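Local coordinates for protein cyclic UMP-AMP synthase (Rhodothermus marinus SG0.5JP17-172, PDB 6E0K) that joins UTP and ATP into the cyclic dinucleotide 3',3'-cUAMP, a second messenger of CBASS antiphage defence, with release of diphosphate, at residues Val43-Ser48 with Val61-Gln66. Numbering follows the deposited sequence.
Sequences VYLQGS and VDVVVQ
Tyr44 OH donates a 2.7 Å hydrogen bond to Gln66 OE1, the amide turned 75° from the ring. With CG between its backbone N and carbonyl carbon (chi1 60°), the Tyr44 ring lies over Val64, whose CB sits 3.8 Å from the ring centroid in a CH-pi contact. Val64 CG1 reaches to 3.5 Å from Tyr44 CZ; its second branch, CG2, is crossed by Gln46, with NE2 3.6 Å away. The backbones of Tyr44 and Val64 form a hydrogen-bonded antiparallel pair, Val64 N 2.7 Å from Tyr44 O. Gln46 N to Asp62 O, at 3.0 Å, is the last direct backbone bond; just past it a water joins Gln46 O to Asp62 N. Another water donates to Asp62 OD2 and lies 3.1 Å from Ser48 OG. On the sheet face that carries Val43, Leu45, Val63 and Val65, Val43 CG1 meets Val63 CG1, and Leu45 CD2 touches Val61 CG1 and Val63 CG2. Val43, Leu45, Val61 and Val65 also touch helix 18-32. Asp62 binds magnesium, as do Asp60 and Asp129; Gln46, Gly47 and Ser48 are ATP-binding residues, and Gln46 and Asp62 also bind UTP. A Gly-Ser motif leading into helix 47-50, beside metal-binding aspartates, marks the Pol-beta-like nucleotidyltransferase active site.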
loop_
_atom_site.group_PDB
_atom_site.type_symbol
_atom_site.label_atom_id
_atom_site.label_comp_id
_atom_site.label_asym_id
_atom_site.label_seq_id
_atom_site.Cartn_x
_atom_site.Cartn_y
_atom_site.Cartn_z
ATOM N N VAL A 43 5.786 -5.899 -14.430
ATOM C CA VAL A 43 5.532 -4.522 -14.048
ATOM C C VAL A 43 4.081 -4.451 -13.614
ATOM O O VAL A 43 3.181 -4.755 -14.409
ATOM C CB VAL A 43 5.795 -3.546 -15.209
ATOM C CG1 VAL A 43 5.657 -2.101 -14.735
ATOM C CG2 VAL A 43 7.163 -3.808 -15.821
ATOM N N TYR A 44 3.845 -4.069 -12.363
ATOM C CA TYR A 44 2.481 -3.961 -11.874
ATOM C C TYR A 44 2.361 -2.783 -10.920
ATOM O O TYR A 44 3.356 -2.221 -10.459
ATOM C CB TYR A 44 2.011 -5.272 -11.220
ATOM C CG TYR A 44 2.793 -5.776 -10.021
ATOM C CD1 TYR A 44 3.902 -6.603 -10.186
ATOM C CD2 TYR A 44 2.391 -5.462 -8.720
ATOM C CE1 TYR A 44 4.603 -7.093 -9.081
ATOM C CE2 TYR A 44 3.088 -5.943 -7.611
ATOM C CZ TYR A 44 4.191 -6.750 -7.804
ATOM O OH TYR A 44 4.876 -7.236 -6.710
ATOM N N LEU A 45 1.117 -2.373 -10.661
ATOM C CA LEU A 45 0.881 -1.273 -9.748
ATOM C C LEU A 45 0.652 -1.778 -8.339
ATOM O O LEU A 45 0.161 -2.887 -8.132
ATOM C CB LEU A 45 -0.340 -0.448 -10.160
ATOM C CG LEU A 45 -0.168 0.306 -11.462
ATOM C CD1 LEU A 45 -1.302 1.304 -11.601
ATOM C CD2 LEU A 45 1.196 1.005 -11.489
ATOM N N GLN A 46 0.998 -0.938 -7.374
ATOM C CA GLN A 46 0.601 -1.160 -5.996
ATOM C C GLN A 46 0.025 0.148 -5.481
ATOM O O GLN A 46 -0.208 1.086 -6.265
ATOM C CB GLN A 46 1.781 -1.648 -5.146
ATOM C CG GLN A 46 2.904 -0.627 -4.941
ATOM C CD GLN A 46 3.896 -1.092 -3.873
ATOM O OE1 GLN A 46 3.527 -1.817 -2.947
ATOM N NE2 GLN A 46 5.150 -0.667 -3.995
ATOM N N GLY A 47 -0.233 0.223 -4.179
ATOM C CA GLY A 47 -0.646 1.520 -3.683
ATOM C C GLY A 47 -2.099 1.826 -3.994
ATOM O O GLY A 47 -2.886 0.966 -4.396
ATOM N N SER A 48 -2.436 3.102 -3.823
ATOM C CA SER A 48 -3.841 3.494 -3.825
ATOM C C SER A 48 -4.498 3.247 -5.181
ATOM O O SER A 48 -5.633 2.763 -5.241
ATOM C CB SER A 48 -3.980 4.959 -3.413
ATOM O OG SER A 48 -3.415 5.817 -4.383
ATOM N N VAL A 61 2.344 7.674 -9.076
ATOM C CA VAL A 61 1.936 6.293 -9.307
ATOM C C VAL A 61 2.982 5.355 -8.719
ATOM O O VAL A 61 4.178 5.485 -9.011
ATOM C CB VAL A 61 1.754 6.024 -10.811
ATOM C CG1 VAL A 61 1.309 4.588 -11.039
ATOM C CG2 VAL A 61 0.737 6.998 -11.405
ATOM N N ASP A 62 2.531 4.388 -7.924
ATOM C CA ASP A 62 3.426 3.411 -7.304
ATOM C C ASP A 62 3.534 2.177 -8.196
ATOM O O ASP A 62 2.589 1.383 -8.297
ATOM C CB ASP A 62 2.926 3.034 -5.913
ATOM C CG ASP A 62 2.867 4.223 -4.978
ATOM O OD1 ASP A 62 3.873 4.952 -4.871
ATOM O OD2 ASP A 62 1.797 4.447 -4.373
ATOM N N VAL A 63 4.693 2.008 -8.838
ATOM C CA VAL A 63 4.927 0.945 -9.804
ATOM C C VAL A 63 5.926 -0.037 -9.214
ATOM O O VAL A 63 6.916 0.370 -8.602
ATOM C CB VAL A 63 5.456 1.515 -11.135
ATOM C CG1 VAL A 63 5.682 0.400 -12.161
ATOM C CG2 VAL A 63 4.493 2.585 -11.668
ATOM N N VAL A 64 5.670 -1.326 -9.408
ATOM C CA VAL A 64 6.580 -2.387 -8.985
ATOM C C VAL A 64 7.186 -3.036 -10.228
ATOM O O VAL A 64 6.457 -3.470 -11.125
ATOM C CB VAL A 64 5.851 -3.441 -8.137
ATOM C CG1 VAL A 64 6.851 -4.489 -7.659
ATOM C CG2 VAL A 64 5.158 -2.802 -6.944
ATOM N N VAL A 65 8.512 -3.109 -10.272
ATOM C CA VAL A 65 9.240 -3.783 -11.341
ATOM C C VAL A 65 9.934 -4.975 -10.692
ATOM O O VAL A 65 10.897 -4.803 -9.933
ATOM C CB VAL A 65 10.223 -2.826 -12.028
ATOM C CG1 VAL A 65 11.090 -3.567 -13.020
ATOM C CG2 VAL A 65 9.434 -1.738 -12.756
ATOM N N GLN A 66 9.417 -6.177 -10.934
ATOM C CA GLN A 66 9.765 -7.350 -10.133
ATOM C C GLN A 66 10.382 -8.435 -11.005
ATOM O O GLN A 66 9.761 -8.897 -11.971
ATOM C CB GLN A 66 8.528 -7.883 -9.405
ATOM C CG GLN A 66 8.804 -9.187 -8.656
ATOM C CD GLN A 66 7.646 -9.600 -7.769
ATOM O OE1 GLN A 66 7.029 -8.759 -7.105
ATOM N NE2 GLN A 66 7.357 -10.899 -7.725
HETATM O O HOH W 1 5.852 1.368 -5.879
HETATM O O HOH W 2 -0.229 3.644 -7.291
HETATM O O HOH W 3 -0.251 4.808 -3.142
HETATM O O HOH W 4 -0.763 5.110 -5.781
#